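Local coordinates for protein putative esterase (Sulfolobus solfataricus P2, PDB 2RAU) that probably acts as a lipase or esterase of the alpha/beta-hydrolase family and binds calcium ions, at residues L242-S245 with L246-G250; P254-Y257 with P258-K261; S260-E263 with D264-I268; P267-A270 with S271-P274. One frame throughout, in Å; residues are numbered along the deposited sequence.

Contact 1: residues L242-S245 with L246-G250; sequences LMDS and LYVTG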
ATOM      1  N   LEU A 242       5.971 -21.491   2.135  1.00 22.38           N
ATOM      2  CA  LEU A 242       5.581 -20.133   1.797  1.00 21.30           C
ATOM      3  C   LEU A 242       5.494 -19.281   3.038  1.00 24.47           C
ATOM      4  O   LEU A 242       6.005 -18.163   3.062  1.00 27.50           O
ATOM      5  CB  LEU A 242       4.251 -20.072   1.048  1.00 23.97           C
ATOM      6  CG  LEU A 242       4.313 -20.690  -0.363  1.00 24.57           C
ATOM      7  CD1 LEU A 242       2.909 -20.799  -0.886  1.00 24.40           C
ATOM      8  CD2 LEU A 242       5.279 -19.875  -1.265  1.00 24.75           C
HETATM    9  N   MSE A 243       4.890 -19.807   4.102  1.00 23.86           N
HETATM   10  CA  MSE A 243       4.806 -19.041   5.364  1.00 22.18           C
HETATM   11  C   MSE A 243       6.183 -18.820   5.984  1.00 24.62           C
HETATM   12  O   MSE A 243       6.456 -17.742   6.517  1.00 23.60           O
HETATM   13  CB  MSE A 243       3.859 -19.705   6.351  1.00 24.38           C
HETATM   14  CG  MSE A 243       2.384 -19.589   5.928  1.00 28.51           C
HETATM   15 SE   MSE A 243       1.625 -17.823   5.893  0.75 27.13          SE
HETATM   16  CE  MSE A 243       1.414 -17.530   7.775  1.00 30.08           C
ATOM     17  N   ASP A 244       7.054 -19.827   5.922  1.00 25.50           N
ATOM     18  CA  ASP A 244       8.398 -19.624   6.440  1.00 25.13           C
ATOM     19  C   ASP A 244       9.197 -18.619   5.566  1.00 26.63           C
ATOM     20  O   ASP A 244      10.089 -17.919   6.094  1.00 23.32           O
ATOM     21  CB  ASP A 244       9.200 -20.919   6.670  1.00 23.16           C
ATOM     22  CG  ASP A 244      10.289 -20.743   7.676  1.00 24.76           C
ATOM     23  OD1 ASP A 244       9.961 -20.344   8.826  1.00 23.14           O
ATOM     24  OD2 ASP A 244      11.464 -21.056   7.336  1.00 24.78           O
ATOM     25  N   SER A 245       8.909 -18.545   4.260  0.50 26.59           N
ATOM     26  CA  SER A 245       9.595 -17.550   3.422  0.50 26.95           C
ATOM     27  C   SER A 245       9.209 -16.131   3.854  0.50 28.48           C
ATOM     28  O   SER A 245      10.055 -15.230   3.831  0.50 27.05           O
ATOM     29  CB  SER A 245       9.342 -17.748   1.920  0.50 28.33           C
ATOM     30  OG  SER A 245       8.034 -17.384   1.530  0.50 23.01           O
ATOM     31  N   LEU A 246       7.947 -15.943   4.262  1.00 25.97           N
ATOM     32  CA  LEU A 246       7.508 -14.668   4.828  1.00 26.00           C
ATOM     33  C   LEU A 246       8.158 -14.378   6.188  1.00 24.79           C
ATOM     34  O   LEU A 246       8.497 -13.262   6.494  1.00 24.54           O
ATOM     35  CB  LEU A 246       5.976 -14.631   4.959  1.00 24.89           C
ATOM     36  CG  LEU A 246       5.241 -14.683   3.589  1.00 24.70           C
ATOM     37  CD1 LEU A 246       3.716 -14.792   3.752  1.00 24.77           C
ATOM     38  CD2 LEU A 246       5.626 -13.522   2.649  1.00 23.54           C
ATOM     39  N   TYR A 247       8.319 -15.404   7.013  1.00 24.03           N
ATOM     40  CA  TYR A 247       8.961 -15.246   8.292  1.00 22.89           C
ATOM     41  C   TYR A 247      10.392 -14.799   8.162  1.00 22.04           C
ATOM     42  O   TYR A 247      10.830 -13.892   8.868  1.00 25.54           O
ATOM     43  CB  TYR A 247       8.905 -16.555   9.046  1.00 26.69           C
ATOM     44  CG  TYR A 247       9.577 -16.552  10.397  1.00 21.48           C
ATOM     45  CD1 TYR A 247       9.007 -15.897  11.497  1.00 24.77           C
ATOM     46  CD2 TYR A 247      10.751 -17.250  10.590  1.00 23.86           C
ATOM     47  CE1 TYR A 247       9.594 -15.956  12.697  1.00 25.58           C
ATOM     48  CE2 TYR A 247      11.335 -17.298  11.764  1.00 27.05           C
ATOM     49  CZ  TYR A 247      10.765 -16.629  12.826  1.00 27.85           C
ATOM     50  OH  TYR A 247      11.374 -16.710  14.033  1.00 28.91           O
ATOM     51  N   VAL A 248      11.122 -15.469   7.278  1.00 24.03           N
ATOM     52  CA  VAL A 248      12.552 -15.237   7.106  1.00 24.63           C
ATOM     53  C   VAL A 248      12.837 -13.801   6.628  1.00 27.64           C
ATOM     54  O   VAL A 248      13.819 -13.242   7.023  1.00 26.23           O
ATOM     55  CB  VAL A 248      13.123 -16.317   6.171  1.00 27.90           C
ATOM     56  CG1 VAL A 248      14.392 -15.917   5.557  1.00 32.12           C
ATOM     57  CG2 VAL A 248      13.287 -17.609   6.959  1.00 23.71           C
ATOM     58  N   THR A 249      11.927 -13.225   5.847  1.00 27.02           N
ATOM     59  CA  THR A 249      12.008 -11.837   5.355  1.00 28.45           C
ATOM     60  C   THR A 249      11.422 -10.780   6.292  1.00 30.23           C
ATOM     61  O   THR A 249      11.413  -9.597   5.949  1.00 32.04           O
ATOM     62  CB  THR A 249      11.414 -11.687   3.955  1.00 25.66           C
ATOM     63  OG1 THR A 249      10.022 -12.085   3.903  1.00 33.55           O
ATOM     64  CG2 THR A 249      12.181 -12.549   2.966  1.00 28.62           C
ATOM     65  N   GLY A 250      10.986 -11.174   7.484  1.00 26.40           N
ATOM     66  CA  GLY A 250      10.382 -10.242   8.430  1.00 24.60           C
ATOM     67  C   GLY A 250       8.981  -9.783   8.062  1.00 24.64           C
ATOM     68  O   GLY A 250       8.460  -8.857   8.639  1.00 25.49           O
TER
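L242 and L246 sit one turn apart in helix 238-248, joined by the bond from L246 N to L242 O (3.2 Å). The ladder continues from Y247 N to M243 O and from V248 N to D244 O (2.9 Å), and then weakens at T249. A Schellman motif closes the helix: G250 takes a positive phi of 73°, which suits a residue without a side chain, and its N reaches back to Y247 O at 3.1 Å. The L246 side chain runs back over the preceding turn, with CG anti to its own carbonyl carbon (chi1 -65°). L246 CB lies 3.5 Å from M243 O, L246 CG passes 3.6 Å from L242 O, and L246 CD1 goes on to the selenium of selenomethionine M243, SE, at 4.3 Å. Leucine fits here because this flank also packs on M265 of helix 262-270. D244 serves a different flank. Its carboxylate is held by two tyrosine hydroxyls, OD1 by Y255 and OD2 by Y235, which restricts how it can turn. The group slants beside the Y247 ring, the two planes 23° apart, with D244 OD1 3.6 Å from Y247 CD2.

Contact 2: residues P254-Y257 with P258-K261; sequences PYDY and PYSK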
ATOM      1  N   PRO A 254       4.359 -16.425  11.787  1.00 23.87           N
ATOM      2  CA  PRO A 254       3.448 -17.524  11.865  1.00 25.01           C
ATOM      3  C   PRO A 254       3.489 -18.322  13.147  1.00 25.56           C
ATOM      4  O   PRO A 254       2.619 -19.179  13.325  1.00 30.53           O
ATOM      5  CB  PRO A 254       3.906 -18.426  10.715  1.00 23.52           C
ATOM      6  CG  PRO A 254       4.818 -17.562   9.831  1.00 26.04           C
ATOM      7  CD  PRO A 254       5.442 -16.689  10.824  1.00 24.53           C
ATOM      8  N   TYR A 255       4.493 -18.102  14.006  1.00 25.18           N
ATOM      9  CA  TYR A 255       4.802 -19.043  15.105  1.00 24.34           C
ATOM     10  C   TYR A 255       4.445 -18.570  16.495  1.00 26.93           C
ATOM     11  O   TYR A 255       4.464 -19.377  17.444  1.00 28.58           O
ATOM     12  CB  TYR A 255       6.300 -19.454  15.044  1.00 22.37           C
ATOM     13  CG  TYR A 255       6.682 -19.861  13.633  1.00 21.14           C
ATOM     14  CD1 TYR A 255       6.022 -20.915  13.004  1.00 20.74           C
ATOM     15  CD2 TYR A 255       7.653 -19.169  12.900  1.00 23.68           C
ATOM     16  CE1 TYR A 255       6.299 -21.266  11.755  1.00 25.25           C
ATOM     17  CE2 TYR A 255       7.953 -19.554  11.607  1.00 22.18           C
ATOM     18  CZ  TYR A 255       7.263 -20.595  11.047  1.00 26.66           C
ATOM     19  OH  TYR A 255       7.507 -21.006   9.749  1.00 22.32           O
ATOM     20  N   ASP A 256       4.151 -17.275  16.601  1.00 24.13           N
ATOM     21  CA  ASP A 256       3.792 -16.673  17.854  1.00 23.50           C
ATOM     22  C   ASP A 256       3.015 -15.415  17.517  1.00 24.45           C
ATOM     23  O   ASP A 256       2.919 -15.044  16.366  1.00 22.93           O
ATOM     24  CB  ASP A 256       5.040 -16.367  18.666  1.00 23.83           C
ATOM     25  CG  ASP A 256       4.762 -16.222  20.147  1.00 31.22           C
ATOM     26  OD1 ASP A 256       3.580 -16.179  20.579  1.00 30.65           O
ATOM     27  OD2 ASP A 256       5.743 -16.143  20.892  1.00 34.07           O
ATOM     28  N   TYR A 257       2.475 -14.758  18.548  1.00 26.47           N
ATOM     29  CA  TYR A 257       1.678 -13.561  18.387  1.00 24.85           C
ATOM     30  C   TYR A 257       2.386 -12.560  17.448  1.00 25.83           C
ATOM     31  O   TYR A 257       3.541 -12.219  17.644  1.00 25.26           O
ATOM     32  CB  TYR A 257       1.429 -12.949  19.747  1.00 25.06           C
ATOM     33  CG  TYR A 257       0.445 -11.816  19.731  1.00 26.25           C
ATOM     34  CD1 TYR A 257       0.856 -10.514  19.484  1.00 22.66           C
ATOM     35  CD2 TYR A 257      -0.905 -12.049  19.940  1.00 23.91           C
ATOM     36  CE1 TYR A 257      -0.057  -9.476  19.420  1.00 24.50           C
ATOM     37  CE2 TYR A 257      -1.813 -11.019  19.903  1.00 27.44           C
ATOM     38  CZ  TYR A 257      -1.391  -9.728  19.625  1.00 26.62           C
ATOM     39  OH  TYR A 257      -2.314  -8.680  19.623  1.00 23.55           O
ATOM     40  N   PRO A 258       1.653 -12.001  16.471  1.00 24.81           N
ATOM     41  CA  PRO A 258       0.211 -12.103  16.234  1.00 26.23           C
ATOM     42  C   PRO A 258      -0.337 -13.284  15.473  1.00 27.68           C
ATOM     43  O   PRO A 258      -1.499 -13.224  15.112  1.00 27.75           O
ATOM     44  CB  PRO A 258      -0.092 -10.767  15.531  1.00 24.91           C
ATOM     45  CG  PRO A 258       1.076 -10.517  14.755  1.00 26.38           C
ATOM     46  CD  PRO A 258       2.252 -11.013  15.560  1.00 22.70           C
ATOM     47  N   TYR A 259       0.478 -14.328  15.259  1.00 28.15           N
ATOM     48  CA  TYR A 259       0.039 -15.619  14.692  1.00 24.91           C
ATOM     49  C   TYR A 259      -0.480 -15.487  13.280  1.00 26.45           C
ATOM     50  O   TYR A 259      -1.647 -15.758  12.985  1.00 26.26           O
ATOM     51  CB  TYR A 259      -1.040 -16.292  15.575  1.00 26.48           C
ATOM     52  CG  TYR A 259      -0.769 -16.417  17.072  1.00 24.00           C
ATOM     53  CD1 TYR A 259       0.147 -17.361  17.582  1.00 23.44           C
ATOM     54  CD2 TYR A 259      -1.461 -15.639  18.009  1.00 21.70           C
ATOM     55  CE1 TYR A 259       0.383 -17.484  18.949  1.00 21.58           C
ATOM     56  CE2 TYR A 259      -1.214 -15.774  19.378  1.00 26.37           C
ATOM     57  CZ  TYR A 259      -0.290 -16.698  19.835  1.00 24.27           C
ATOM     58  OH  TYR A 259      -0.058 -16.831  21.163  1.00 22.88           O
ATOM     59  N   SER A 260       0.402 -15.043  12.401  1.00 25.68           N
ATOM     60  CA  SER A 260       0.074 -14.808  10.993  1.00 23.35           C
ATOM     61  C   SER A 260      -0.559 -16.060  10.405  1.00 23.97           C
ATOM     62  O   SER A 260      -0.040 -17.182  10.615  1.00 22.60           O
ATOM     63  CB  SER A 260       1.333 -14.424  10.214  1.00 25.73           C
ATOM     64  OG  SER A 260       2.073 -13.464  10.929  1.00 23.38           O
ATOM     65  N   LYS A 261      -1.628 -15.867   9.643  1.00 25.96           N
ATOM     66  CA  LYS A 261      -2.379 -16.970   8.994  1.00 23.65           C
ATOM     67  C   LYS A 261      -2.269 -16.958   7.519  1.00 25.00           C
ATOM     68  O   LYS A 261      -2.297 -15.909   6.904  1.00 25.01           O
ATOM     69  CB  LYS A 261      -3.824 -16.821   9.355  1.00 27.76           C
ATOM     70  CG  LYS A 261      -4.123 -16.919  10.855  1.00 27.20           C
ATOM     71  CD  LYS A 261      -3.915 -18.316  11.368  1.00 30.34           C
ATOM     72  CE  LYS A 261      -4.419 -18.478  12.765  1.00 33.99           C
ATOM     73  NZ  LYS A 261      -3.590 -17.754  13.720  1.00 30.55           N
TER
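The peptide between Y257 and P258 is cis, and the chain doubles back there, Y259 N bonding to D256 O at 2.8 Å. The Y257 ring lies against the proline that follows it: P258 CA stands over the ring face, 3.8 Å from the centroid and 21° off the normal, a CH-pi contact. With CG anti to the backbone N (chi1 -171°), the Y257 ring stays on the carbonyl side, where the proline ring follows. Its hydroxyl is hydrogen-bonded to D341 and K340. The turn is of type VI, D256 to Y259 with cis-proline third, and an aromatic residue before the proline gives it a flat surface to pack on. Replacing Y257 by an alanine would probably leave P258 CA without its aromatic cover and D341 and K340 without the hydroxyl they bond. The Y259 ring lies over the peptide joining D256 and Y257, its centre above Y257 N. Y259 CE2 meets Y257 CD2 at 3.8 Å, the ring planes being 82° apart. D256 OD1 accepts from Y257 N at 2.7 Å, met from above the carboxylate plane, and K261 curls back to bond Y259 O through NZ at 2.9 Å.

Contact 3: residues S260-E263 with D264-I268; sequences SKKE and DMFPI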
ATOM      1  N   SER A 260       0.402 -15.043  12.401  1.00 25.68           N
ATOM      2  CA  SER A 260       0.074 -14.808  10.993  1.00 23.35           C
ATOM      3  C   SER A 260      -0.559 -16.060  10.405  1.00 23.97           C
ATOM      4  O   SER A 260      -0.040 -17.182  10.615  1.00 22.60           O
ATOM      5  CB  SER A 260       1.333 -14.424  10.214  1.00 25.73           C
ATOM      6  OG  SER A 260       2.073 -13.464  10.929  1.00 23.38           O
ATOM      7  N   LYS A 261      -1.628 -15.867   9.643  1.00 25.96           N
ATOM      8  CA  LYS A 261      -2.379 -16.970   8.994  1.00 23.65           C
ATOM      9  C   LYS A 261      -2.269 -16.958   7.519  1.00 25.00           C
ATOM     10  O   LYS A 261      -2.297 -15.909   6.904  1.00 25.01           O
ATOM     11  CB  LYS A 261      -3.824 -16.821   9.355  1.00 27.76           C
ATOM     12  CG  LYS A 261      -4.123 -16.919  10.855  1.00 27.20           C
ATOM     13  CD  LYS A 261      -3.915 -18.316  11.368  1.00 30.34           C
ATOM     14  CE  LYS A 261      -4.419 -18.478  12.765  1.00 33.99           C
ATOM     15  NZ  LYS A 261      -3.590 -17.754  13.720  1.00 30.55           N
ATOM     16  N   LYS A 262      -2.138 -18.134   6.931  1.00 23.62           N
ATOM     17  CA  LYS A 262      -2.143 -18.250   5.453  1.00 26.17           C
ATOM     18  C   LYS A 262      -3.381 -17.667   4.810  1.00 24.12           C
ATOM     19  O   LYS A 262      -3.321 -17.140   3.693  1.00 24.26           O
ATOM     20  CB  LYS A 262      -1.947 -19.703   4.990  1.00 26.85           C
ATOM     21  CG  LYS A 262      -3.081 -20.655   5.268  1.00 30.09           C
ATOM     22  CD  LYS A 262      -2.699 -22.076   4.865  1.00 31.57           C
ATOM     23  CE  LYS A 262      -3.875 -23.043   4.937  1.00 39.07           C
ATOM     24  NZ  LYS A 262      -4.242 -23.241   6.328  1.00 28.77           N
ATOM     25  N   GLU A 263      -4.515 -17.775   5.497  1.00 25.75           N
ATOM     26  CA  GLU A 263      -5.790 -17.260   5.003  1.00 28.09           C
ATOM     27  C   GLU A 263      -5.782 -15.744   4.806  1.00 28.78           C
ATOM     28  O   GLU A 263      -6.546 -15.207   3.983  1.00 27.14           O
ATOM     29  CB  GLU A 263      -6.933 -17.641   5.953  1.00 26.64           C
ATOM     30  CG  GLU A 263      -7.265 -19.127   6.008  1.00 31.14           C
ATOM     31  CD  GLU A 263      -6.311 -19.957   6.808  1.00 32.77           C
ATOM     32  OE1 GLU A 263      -5.568 -19.476   7.683  1.00 24.09           O
ATOM     33  OE2 GLU A 263      -6.346 -21.140   6.557  1.00 30.97           O
ATOM     34  N   ASP A 264      -4.927 -15.076   5.573  1.00 26.95           N
ATOM     35  CA  ASP A 264      -4.702 -13.619   5.464  1.00 27.45           C
ATOM     36  C   ASP A 264      -3.549 -13.302   4.498  1.00 26.00           C
ATOM     37  O   ASP A 264      -3.675 -12.418   3.638  1.00 25.96           O
ATOM     38  CB  ASP A 264      -4.419 -13.000   6.839  1.00 26.30           C
ATOM     39  CG  ASP A 264      -5.586 -13.172   7.805  1.00 31.90           C
ATOM     40  OD1 ASP A 264      -6.751 -13.160   7.335  1.00 29.79           O
ATOM     41  OD2 ASP A 264      -5.362 -13.335   9.026  1.00 27.52           O
HETATM   42  N   MSE A 265      -2.464 -14.049   4.594  1.00 24.53           N
HETATM   43  CA  MSE A 265      -1.215 -13.712   3.873  1.00 23.53           C
HETATM   44  C   MSE A 265      -1.266 -14.070   2.406  1.00 26.27           C
HETATM   45  O   MSE A 265      -0.795 -13.311   1.558  1.00 23.43           O
HETATM   46  CB  MSE A 265       0.011 -14.366   4.476  1.00 26.07           C
HETATM   47  CG  MSE A 265       0.341 -13.976   5.921  1.00 25.33           C
HETATM   48 SE   MSE A 265       0.900 -12.101   5.914  0.75 32.17          SE
HETATM   49  CE  MSE A 265       0.216 -11.700   7.705  1.00 32.90           C
ATOM     50  N   PHE A 266      -1.763 -15.260   2.125  1.00 24.30           N
ATOM     51  CA  PHE A 266      -1.725 -15.758   0.730  1.00 24.74           C
ATOM     52  C   PHE A 266      -2.566 -14.865  -0.216  1.00 25.56           C
ATOM     53  O   PHE A 266      -2.118 -14.608  -1.350  1.00 25.28           O
ATOM     54  CB  PHE A 266      -2.084 -17.257   0.647  1.00 24.16           C
ATOM     55  CG  PHE A 266      -0.979 -18.216   1.196  1.00 25.73           C
ATOM     56  CD1 PHE A 266       0.136 -17.752   1.921  1.00 23.03           C
ATOM     57  CD2 PHE A 266      -1.144 -19.588   1.090  1.00 25.68           C
ATOM     58  CE1 PHE A 266       1.057 -18.627   2.447  1.00 29.62           C
ATOM     59  CE2 PHE A 266      -0.214 -20.453   1.613  1.00 26.89           C
ATOM     60  CZ  PHE A 266       0.892 -19.974   2.258  1.00 23.23           C
ATOM     61  N   PRO A 267      -3.796 -14.455   0.211  1.00 25.40           N
ATOM     62  CA  PRO A 267      -4.550 -13.512  -0.637  1.00 24.89           C
ATOM     63  C   PRO A 267      -3.894 -12.187  -0.930  1.00 25.38           C
ATOM     64  O   PRO A 267      -4.078 -11.694  -2.037  1.00 27.99           O
ATOM     65  CB  PRO A 267      -5.905 -13.396   0.050  1.00 26.08           C
ATOM     66  CG  PRO A 267      -6.048 -14.654   0.802  1.00 24.28           C
ATOM     67  CD  PRO A 267      -4.641 -14.917   1.329  1.00 23.89           C
ATOM     68  N   ILE A 268      -3.075 -11.677  -0.004  1.00 25.06           N
ATOM     69  CA  ILE A 268      -2.319 -10.430  -0.182  1.00 25.35           C
ATOM     70  C   ILE A 268      -1.276 -10.652  -1.249  1.00 25.02           C
ATOM     71  O   ILE A 268      -1.177  -9.894  -2.192  1.00 23.92           O
ATOM     72  CB  ILE A 268      -1.681  -9.876   1.163  1.00 27.40           C
ATOM     73  CG1 ILE A 268      -2.807  -9.372   2.086  1.00 27.97           C
ATOM     74  CG2 ILE A 268      -0.594  -8.805   0.845  1.00 27.30           C
ATOM     75  CD1 ILE A 268      -2.423  -9.089   3.613  1.00 26.81           C
TER
HETATM   76  O   HOH W   1      -2.961 -13.320  10.002  1.00 21.78           O
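The F266 ring carries K262 CB over the centre of one face, 3.8 Å from the centroid and 7° off the normal, a CH-pi contact between residues one helical turn apart. F266 CG lies anti to its carbonyl carbon (chi1 -72°), which brings the ring back over K262. The ring also pairs edge-to-face with W219 of helix 218-224 and touches L242 and M243 of helix 238-248. An alanine at F266 would probably open a gap between helices 218-224, 238-248 and 262-270 and strip K262 CB of its aromatic floor. From CB the K262 chain leads outward, where NZ forms a salt bridge with E263 OE2 at 3.0 Å on its syn side. The D264 carboxylate is gripped at both oxygens: K83 salt-bridges OD1, while a water bonds OD2 at 2.6 Å and accepts from K261 N at 2.9 Å. P267, lacking an N-H, sets its CG 3.3 Å from E263 O where the helix kinks. K261 O takes two donors, D264 N and M265 N. The K261 and D264 bonds belong to a helix N-terminus: D264, in the first turn, reaches the N-H of N-cap K261 through the water, its negative charge probably favourable to the helix dipole.

Contact 4: residues P267-A270 with S271-P274; sequences PILA and SFDP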
ATOM      1  N   PRO A 267      -3.796 -14.455   0.211  1.00 25.40           N
ATOM      2  CA  PRO A 267      -4.550 -13.512  -0.637  1.00 24.89           C
ATOM      3  C   PRO A 267      -3.894 -12.187  -0.930  1.00 25.38           C
ATOM      4  O   PRO A 267      -4.078 -11.694  -2.037  1.00 27.99           O
ATOM      5  CB  PRO A 267      -5.905 -13.396   0.050  1.00 26.08           C
ATOM      6  CG  PRO A 267      -6.048 -14.654   0.802  1.00 24.28           C
ATOM      7  CD  PRO A 267      -4.641 -14.917   1.329  1.00 23.89           C
ATOM      8  N   ILE A 268      -3.075 -11.677  -0.004  1.00 25.06           N
ATOM      9  CA  ILE A 268      -2.319 -10.430  -0.182  1.00 25.35           C
ATOM     10  C   ILE A 268      -1.276 -10.652  -1.249  1.00 25.02           C
ATOM     11  O   ILE A 268      -1.177  -9.894  -2.192  1.00 23.92           O
ATOM     12  CB  ILE A 268      -1.681  -9.876   1.163  1.00 27.40           C
ATOM     13  CG1 ILE A 268      -2.807  -9.372   2.086  1.00 27.97           C
ATOM     14  CG2 ILE A 268      -0.594  -8.805   0.845  1.00 27.30           C
ATOM     15  CD1 ILE A 268      -2.423  -9.089   3.613  1.00 26.81           C
ATOM     16  N   LEU A 269      -0.479 -11.702  -1.106  1.00 25.77           N
ATOM     17  CA  LEU A 269       0.569 -11.980  -2.080  1.00 23.74           C
ATOM     18  C   LEU A 269      -0.042 -12.187  -3.459  1.00 23.07           C
ATOM     19  O   LEU A 269       0.469 -11.695  -4.452  1.00 25.43           O
ATOM     20  CB  LEU A 269       1.386 -13.193  -1.641  1.00 24.79           C
ATOM     21  CG  LEU A 269       2.662 -12.899  -0.809  1.00 22.67           C
ATOM     22  CD1 LEU A 269       3.708 -12.312  -1.706  1.00 25.87           C
ATOM     23  CD2 LEU A 269       2.426 -12.034   0.432  1.00 25.20           C
ATOM     24  N   ALA A 270      -1.144 -12.925  -3.492  1.00 25.82           N
ATOM     25  CA  ALA A 270      -1.793 -13.268  -4.748  1.00 25.46           C
ATOM     26  C   ALA A 270      -2.306 -12.031  -5.517  1.00 24.78           C
ATOM     27  O   ALA A 270      -2.352 -12.058  -6.752  1.00 24.80           O
ATOM     28  CB  ALA A 270      -2.925 -14.244  -4.510  1.00 22.84           C
ATOM     29  N   SER A 271      -2.760 -11.012  -4.797  1.00 26.92           N
ATOM     30  CA  SER A 271      -3.445  -9.877  -5.375  1.00 23.91           C
ATOM     31  C   SER A 271      -2.573  -8.660  -5.698  1.00 26.06           C
ATOM     32  O   SER A 271      -3.085  -7.628  -6.114  1.00 25.58           O
ATOM     33  CB  SER A 271      -4.628  -9.470  -4.482  1.00 23.64           C
ATOM     34  OG  SER A 271      -4.248  -9.146  -3.162  1.00 24.90           O
ATOM     35  N   PHE A 272      -1.276  -8.771  -5.493  1.00 24.15           N
ATOM     36  CA  PHE A 272      -0.359  -7.717  -5.892  1.00 25.16           C
ATOM     37  C   PHE A 272      -0.393  -7.458  -7.414  1.00 26.07           C
ATOM     38  O   PHE A 272      -0.724  -8.331  -8.181  1.00 25.77           O
ATOM     39  CB  PHE A 272       1.083  -8.092  -5.545  1.00 23.38           C
ATOM     40  CG  PHE A 272       1.476  -7.860  -4.072  1.00 23.63           C
ATOM     41  CD1 PHE A 272       1.058  -6.752  -3.383  1.00 27.52           C
ATOM     42  CD2 PHE A 272       2.284  -8.763  -3.434  1.00 27.22           C
ATOM     43  CE1 PHE A 272       1.434  -6.543  -2.078  1.00 28.23           C
ATOM     44  CE2 PHE A 272       2.684  -8.544  -2.119  1.00 28.02           C
ATOM     45  CZ  PHE A 272       2.233  -7.443  -1.451  1.00 26.87           C
ATOM     46  N   ASP A 273      -0.002  -6.234  -7.810  1.00 26.12           N
ATOM     47  CA  ASP A 273       0.372  -5.927  -9.183  1.00 28.16           C
ATOM     48  C   ASP A 273       1.672  -6.674  -9.532  1.00 25.29           C
ATOM     49  O   ASP A 273       2.461  -6.984  -8.672  1.00 25.09           O
ATOM     50  CB  ASP A 273       0.601  -4.424  -9.374  1.00 25.50           C
ATOM     51  CG  ASP A 273      -0.687  -3.605  -9.329  1.00 25.48           C
ATOM     52  OD1 ASP A 273      -1.696  -4.059  -9.911  1.00 26.49           O
ATOM     53  OD2 ASP A 273      -0.624  -2.435  -8.854  1.00 24.05           O
ATOM     54  N   PRO A 274       1.887  -6.979 -10.817  1.00 25.69           N
ATOM     55  CA  PRO A 274       3.076  -7.746 -11.186  1.00 26.91           C
ATOM     56  C   PRO A 274       4.420  -7.030 -11.103  1.00 27.95           C
ATOM     57  O   PRO A 274       5.450  -7.666 -10.961  1.00 24.99           O
ATOM     58  CB  PRO A 274       2.795  -8.113 -12.657  1.00 25.52           C
ATOM     59  CG  PRO A 274       1.789  -7.078 -13.120  1.00 25.85           C
ATOM     60  CD  PRO A 274       0.977  -6.752 -11.948  1.00 25.75           C
TER
HETATM   61  O   HOH W   2      -2.822 -10.377  -8.832  1.00 18.56           O
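S271 and F272 fold back on P267 and its neighbours in a buried, local contact at the C-terminal end of helix 262-270, where the chain passes into the loop leading to strand 275-277. The last carbonyls of a helix lack the N-H groups of a further turn, and S271 supplies donors from both its backbone and its side chain. S271 OG bonds P267 O at 2.8 Å, with OG between its own backbone N and carbonyl carbon (chi1 58°), a torsion that turns the hydroxyl back toward the preceding turn. S271 N bonds I268 O at 3.2 Å and makes a weak bond to P267 O. Q65 of helix 63-68 donates to the S271 hydroxyl, so a small polar residue fits this buried place. The i to i+3 bond from S271 N to I268 O is the tighter, 3-10-like closure with which many alpha helices end. F272 lays its ring against the final turn: I268 O stands 3.8 Å above the centre of one face. L269 O approaches F272 CD2 obliquely, while apolar contacts meet the far end of the ring. The L269 side chain lies alongside F272 and points the same way, L269 CD1 meeting F272 CE2 at 3.9 Å; the I268 side chain crosses F272 obliquely, I268 CG2 meeting F272 CZ, also at 3.9 Å. The F272 side chain is about 4 Å from a bound unidentified molecule, probably from the crystallisation liquor, though it may mark a pocket. A water donates to A270 O at 2.7 Å and to F272 O at 3.0 Å.

In the fold
Contact 1 comes first, at the end of helix 238-248, and contacts 2, 3 and 4 follow through the connecting loop and helix 262-270, each overlapping the next (S260-K261, then P267-I268). Contacts 1 and 3, with centres 12 Å apart, pack the two helices together: L242 CB meets F266 CZ at 3.6 Å. Contact 2 meets contact 1 where D244 OD1 and Y255 OH lie 2.7 Å apart. All four lie away from the calcium site at G142 and E144. L246 and F272 come within about 4 Å of unidentified bound molecules, and T249 and F272 lie near, without touching, S152, H329 and D177, which have the geometry of a putative Ser-His-Asp triad; G250 is backbone hydrogen-bonded to H329.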